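PDB 5C2V: hydrazine synthase subunit beta from Candidatus Kuenenia stuttgartiensis, which forms part of the hydrazine synthase complex, which condenses nitric oxide with ammonium to hydrazine, and may modulate passage of the hydroxylamine intermediate between the active sites. Local coordinates for residues Thr26-Asn31 / Ala67-Cys72; Ser30-His35 / Ala337-Asn342. All coordinates share one frame; numbering follows the deposited sequence.

Along the chain from the N terminus, strand 26-31 and the turn that follows it supply the first partners; the two segments overlap at S30 and N31. Contact 1 closes after 35 intervening residues, when the chain has finished the first four-stranded sheet and entered the second: it joins the second strands of two successive propeller blades. Contact 2 closes only after 301 residues, once five further blades have gone by, and sets the turn after strand 26-31 against the matching turn after strand 333-338. The 67-72 segment thus lies within the long loop of contact 2. Together they fasten the first blade to the second on one flank and to the last on the other, their centres about 13 Å apart.

Contact 1: Thr26-Asn31 / Ala67-Cys72; sequences TLFISN and AFLYVC
The hydroxyl of S30 is the polar atom facing across this contact, and what it meets is a methyl: OG lies 4.3 Å from CG1 of V71, with no hydrogen bond between the two segments. Two residues earlier on each strand, F28 and L69 carry most of the 141 Å² buried here. The isobutyl group of L69 is swung out with CG anti to the backbone N (chi1 179°), which brings both methyls up to the phenyl ring. CD2 does the closest touching, 3.6 Å from F28 CD2, and it also rests 3.8 Å from F28 CB, at the root of the ring. The other methyl, CD1, sits over one ring face, 4.1 Å from F28 CG. The ring and the isobutyl group pass alongside, heading opposite ways. F28 also packs edge-to-face with F39 and touches V62, while S60 lies against both S30 and L69.

The backbones run the same way but belong to different sheets, blades one and two of the beta-propeller, and the CA atoms of F28 and L69 stand 8.4 Å apart. With F28 and L69 supplying most of the buried surface and no hydrogen bond across it, the second strands of these neighbouring blades are joined by buried hydrophobic packing, while main-chain hydrogen bonding of strand 26-31 runs to its own blade, to strands 15-20 and 36-41.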
loop_
_atom_site.group_PDB
_atom_site.type_symbol
_atom_site.label_atom_id
_atom_site.label_comp_id
_atom_site.label_asym_id
_atom_site.label_seq_id
_atom_site.Cartn_x
_atom_site.Cartn_y
_atom_site.Cartn_z
ATOM N N THR B 26 43.470 43.239 2.213
ATOM C CA THR B 26 44.128 43.089 0.914
ATOM C C THR B 26 44.007 41.689 0.307
ATOM O O THR B 26 44.168 40.682 0.996
ATOM C CB THR B 26 45.625 43.456 1.017
ATOM O OG1 THR B 26 45.765 44.723 1.672
ATOM C CG2 THR B 26 46.258 43.538 -0.366
ATOM N N LEU B 27 43.730 41.647 -0.992
ATOM C CA LEU B 27 43.681 40.405 -1.754
ATOM C C LEU B 27 44.887 40.290 -2.681
ATOM O O LEU B 27 45.271 41.260 -3.342
ATOM C CB LEU B 27 42.388 40.326 -2.567
ATOM C CG LEU B 27 41.087 40.173 -1.778
ATOM C CD1 LEU B 27 39.897 40.586 -2.626
ATOM C CD2 LEU B 27 40.933 38.739 -1.303
ATOM N N PHE B 28 45.474 39.099 -2.727
ATOM C CA PHE B 28 46.631 38.844 -3.576
ATOM C C PHE B 28 46.311 37.769 -4.603
ATOM O O PHE B 28 46.102 36.606 -4.257
ATOM C CB PHE B 28 47.838 38.427 -2.734
ATOM C CG PHE B 28 48.097 39.326 -1.560
ATOM C CD1 PHE B 28 47.529 39.058 -0.325
ATOM C CD2 PHE B 28 48.904 40.441 -1.691
ATOM C CE1 PHE B 28 47.763 39.885 0.755
ATOM C CE2 PHE B 28 49.144 41.272 -0.614
ATOM C CZ PHE B 28 48.574 40.994 0.611
ATOM N N ILE B 29 46.280 38.163 -5.870
ATOM C CA ILE B 29 45.926 37.240 -6.937
ATOM C C ILE B 29 47.153 36.808 -7.728
ATOM O O ILE B 29 47.871 37.642 -8.265
ATOM C CB ILE B 29 44.907 37.862 -7.908
ATOM C CG1 ILE B 29 43.576 38.141 -7.206
ATOM C CG2 ILE B 29 44.696 36.955 -9.086
ATOM C CD1 ILE B 29 43.453 39.543 -6.654
ATOM N N SER B 30 47.389 35.504 -7.813
ATOM C CA SER B 30 48.500 35.020 -8.616
ATOM C C SER B 30 48.045 34.899 -10.062
ATOM O O SER B 30 47.136 34.135 -10.367
ATOM C CB SER B 30 49.007 33.674 -8.098
ATOM O OG SER B 30 49.472 33.784 -6.765
ATOM N N ASN B 31 48.677 35.658 -10.950
ATOM C CA ASN B 31 48.329 35.608 -12.362
ATOM C C ASN B 31 49.245 34.641 -13.094
ATOM O O ASN B 31 50.440 34.896 -13.245
ATOM C CB ASN B 31 48.410 37.002 -12.988
ATOM C CG ASN B 31 47.517 38.009 -12.287
ATOM O OD1 ASN B 31 46.421 37.676 -11.836
ATOM N ND2 ASN B 31 47.984 39.249 -12.192
ATOM N N ALA B 67 53.319 41.577 6.321
ATOM C CA ALA B 67 54.368 42.394 5.718
ATOM C C ALA B 67 55.017 41.730 4.503
ATOM O O ALA B 67 55.794 42.363 3.788
ATOM C CB ALA B 67 55.429 42.729 6.755
ATOM N N PHE B 68 54.699 40.460 4.265
ATOM C CA PHE B 68 55.351 39.707 3.196
ATOM C C PHE B 68 54.403 38.745 2.485
ATOM O O PHE B 68 53.448 38.241 3.076
ATOM C CB PHE B 68 56.547 38.924 3.747
ATOM C CG PHE B 68 57.601 39.786 4.384
ATOM C CD1 PHE B 68 58.587 40.383 3.614
ATOM C CD2 PHE B 68 57.613 39.992 5.754
ATOM C CE1 PHE B 68 59.559 41.174 4.198
ATOM C CE2 PHE B 68 58.583 40.781 6.344
ATOM C CZ PHE B 68 59.557 41.373 5.564
ATOM N N LEU B 69 54.681 38.496 1.209
ATOM C CA LEU B 69 53.899 37.555 0.416
ATOM C C LEU B 69 54.802 36.537 -0.273
ATOM O O LEU B 69 55.625 36.898 -1.115
ATOM C CB LEU B 69 53.059 38.298 -0.624
ATOM C CG LEU B 69 52.200 37.431 -1.546
ATOM C CD1 LEU B 69 51.107 36.724 -0.759
ATOM C CD2 LEU B 69 51.605 38.266 -2.670
ATOM N N TYR B 70 54.644 35.267 0.082
ATOM C CA TYR B 70 55.435 34.205 -0.527
ATOM C C TYR B 70 54.683 33.596 -1.705
ATOM O O TYR B 70 53.660 32.939 -1.526
ATOM C CB TYR B 70 55.772 33.122 0.500
ATOM C CG TYR B 70 56.859 33.505 1.481
ATOM C CD1 TYR B 70 56.669 34.533 2.396
ATOM C CD2 TYR B 70 58.072 32.828 1.501
ATOM C CE1 TYR B 70 57.660 34.882 3.296
ATOM C CE2 TYR B 70 59.068 33.169 2.397
ATOM C CZ TYR B 70 58.856 34.197 3.291
ATOM O OH TYR B 70 59.844 34.540 4.186
ATOM N N VAL B 71 55.208 33.809 -2.907
ATOM C CA VAL B 71 54.534 33.387 -4.129
ATOM C C VAL B 71 55.205 32.154 -4.725
ATOM O O VAL B 71 56.430 32.060 -4.749
ATOM C CB VAL B 71 54.523 34.523 -5.173
ATOM C CG1 VAL B 71 53.723 34.120 -6.395
ATOM C CG2 VAL B 71 53.959 35.796 -4.564
ATOM N N CYS B 72 54.404 31.207 -5.203
ATOM C CA CYS B 72 54.951 30.002 -5.816
ATOM C C CYS B 72 55.059 30.141 -7.325
ATOM O O CYS B 72 54.048 30.158 -8.020
ATOM C CB CYS B 72 54.084 28.787 -5.481
ATOM S SG CYS B 72 54.416 28.038 -3.880
#

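Contact 2: Ser30-His35 / Ala337-Asn342; sequences SNQSGH and ANYFSN
Equivalent hairpin turns of the first and last propeller blades meet here, 32-35 and 339-342, each with three residues of helical backbone followed by one in the left-handed region (H35 and N342). Y339 reaches across from the last blade. A chi1 of 174° turns its ring away from its own backbone N and across to the first blade, and Q32 answers with an extended chain that presents its amide oxygen to the ring. Q32 OE1 comes to 3.3 Å from Y339 CE2, approaching the ring obliquely, and amide and ring planes stand nearly perpendicular, 86° apart. S33 adds its hydroxyl at the far end of the tyrosine, with OG 3.3 Å from Y339 OH. The stronger polar partners lie elsewhere: Q32 NE2 donates to E58 OE2 in the second blade, and Y339 OH is hydrogen-bonded to Q47 OE1 of the gamma subunit, so the tyrosine links the blade junction to a subunit interface.

Beside the two turns runs the chain leading into strand 15-20: Q32 and S33 share backbone hydrogen bonds with G14 and P13, and N342 OD1 accepts from G14 N, so that this segment is bonded to both turns, alongside their direct contact.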
loop_
_atom_site.group_PDB
_atom_site.type_symbol
_atom_site.label_atom_id
_atom_site.label_comp_id
_atom_site.label_asym_id
_atom_site.label_seq_id
_atom_site.Cartn_x
_atom_site.Cartn_y
_atom_site.Cartn_z
ATOM N N SER B 30 47.389 35.504 -7.813
ATOM C CA SER B 30 48.500 35.020 -8.616
ATOM C C SER B 30 48.045 34.899 -10.062
ATOM O O SER B 30 47.136 34.135 -10.367
ATOM C CB SER B 30 49.007 33.674 -8.098
ATOM O OG SER B 30 49.472 33.784 -6.765
ATOM N N ASN B 31 48.677 35.658 -10.950
ATOM C CA ASN B 31 48.329 35.608 -12.362
ATOM C C ASN B 31 49.245 34.641 -13.094
ATOM O O ASN B 31 50.440 34.896 -13.245
ATOM C CB ASN B 31 48.410 37.002 -12.988
ATOM C CG ASN B 31 47.517 38.009 -12.287
ATOM O OD1 ASN B 31 46.421 37.676 -11.836
ATOM N ND2 ASN B 31 47.984 39.249 -12.192
ATOM N N GLN B 32 48.678 33.531 -13.553
ATOM C CA GLN B 32 49.467 32.469 -14.161
ATOM C C GLN B 32 50.031 32.898 -15.508
ATOM O O GLN B 32 51.193 32.634 -15.818
ATOM C CB GLN B 32 48.624 31.202 -14.324
ATOM C CG GLN B 32 49.428 29.983 -14.738
ATOM C CD GLN B 32 48.556 28.828 -15.181
ATOM O OE1 GLN B 32 47.563 29.017 -15.885
ATOM N NE2 GLN B 32 48.921 27.619 -14.769
ATOM N N SER B 33 49.202 33.562 -16.304
ATOM C CA SER B 33 49.606 33.993 -17.635
ATOM C C SER B 33 50.227 35.387 -17.609
ATOM O O SER B 33 50.743 35.862 -18.618
ATOM C CB SER B 33 48.409 33.969 -18.587
ATOM O OG SER B 33 47.822 32.681 -18.633
ATOM N N GLY B 34 50.174 36.039 -16.451
ATOM C CA GLY B 34 50.719 37.376 -16.311
ATOM C C GLY B 34 52.090 37.402 -15.664
ATOM O O GLY B 34 52.772 38.427 -15.690
ATOM N N HIS B 35 52.487 36.269 -15.087
ATOM C CA HIS B 35 53.771 36.134 -14.400
ATOM C C HIS B 35 53.950 37.208 -13.329
ATOM O O HIS B 35 55.051 37.723 -13.127
ATOM C CB HIS B 35 54.925 36.188 -15.404
ATOM C CG HIS B 35 54.747 35.269 -16.573
ATOM N ND1 HIS B 35 55.099 33.936 -16.531
ATOM C CD2 HIS B 35 54.251 35.488 -17.811
ATOM C CE1 HIS B 35 54.828 33.376 -17.695
ATOM N NE2 HIS B 35 54.313 34.295 -18.492
ATOM N N ALA B 337 38.458 33.468 -7.759
ATOM C CA ALA B 337 39.331 33.888 -8.853
ATOM C C ALA B 337 39.015 33.152 -10.155
ATOM O O ALA B 337 39.108 31.928 -10.229
ATOM C CB ALA B 337 40.789 33.679 -8.471
ATOM N N ASN B 338 38.661 33.920 -11.179
ATOM C CA ASN B 338 38.274 33.394 -12.483
ATOM C C ASN B 338 39.332 33.656 -13.554
ATOM O O ASN B 338 39.589 34.813 -13.932
ATOM C CB ASN B 338 36.937 33.993 -12.912
ATOM C CG ASN B 338 35.905 33.962 -11.803
ATOM O OD1 ASN B 338 35.829 33.001 -11.038
ATOM N ND2 ASN B 338 35.116 35.025 -11.698
ATOM N N TYR B 339 39.921 32.557 -14.026
ATOM C CA TYR B 339 41.029 32.548 -14.980
ATOM C C TYR B 339 40.662 33.075 -16.364
ATOM O O TYR B 339 41.297 33.999 -16.871
ATOM C CB TYR B 339 41.572 31.116 -15.103
ATOM C CG TYR B 339 42.643 30.911 -16.157
ATOM C CD1 TYR B 339 42.314 30.514 -17.449
ATOM C CD2 TYR B 339 43.985 31.085 -15.850
ATOM C CE1 TYR B 339 43.292 30.320 -18.409
ATOM C CE2 TYR B 339 44.969 30.893 -16.803
ATOM C CZ TYR B 339 44.617 30.510 -18.080
ATOM O OH TYR B 339 45.594 30.316 -19.030
ATOM N N PHE B 340 39.642 32.481 -16.975
ATOM C CA PHE B 340 39.275 32.826 -18.345
ATOM C C PHE B 340 38.635 34.206 -18.429
ATOM O O PHE B 340 38.889 34.960 -19.368
ATOM C CB PHE B 340 38.330 31.773 -18.929
ATOM C CG PHE B 340 38.951 30.412 -19.066
ATOM C CD1 PHE B 340 39.906 30.170 -20.038
ATOM C CD2 PHE B 340 38.577 29.376 -18.228
ATOM C CE1 PHE B 340 40.483 28.921 -20.168
ATOM C CE2 PHE B 340 39.147 28.123 -18.354
ATOM C CZ PHE B 340 40.101 27.896 -19.326
ATOM N N SER B 341 37.810 34.534 -17.441
ATOM C CA SER B 341 37.146 35.830 -17.403
ATOM C C SER B 341 38.084 36.909 -16.874
ATOM O O SER B 341 37.765 38.098 -16.925
ATOM C CB SER B 341 35.881 35.759 -16.545
ATOM O OG SER B 341 34.944 34.850 -17.093
ATOM N N ASN B 342 39.239 36.478 -16.370
ATOM C CA ASN B 342 40.253 37.380 -15.828
ATOM C C ASN B 342 39.711 38.301 -14.746
ATOM O O ASN B 342 39.960 39.507 -14.776
ATOM C CB ASN B 342 40.873 38.225 -16.946
ATOM C CG ASN B 342 41.660 37.397 -17.936
ATOM O OD1 ASN B 342 42.453 36.538 -17.555
ATOM N ND2 ASN B 342 41.442 37.651 -19.222
#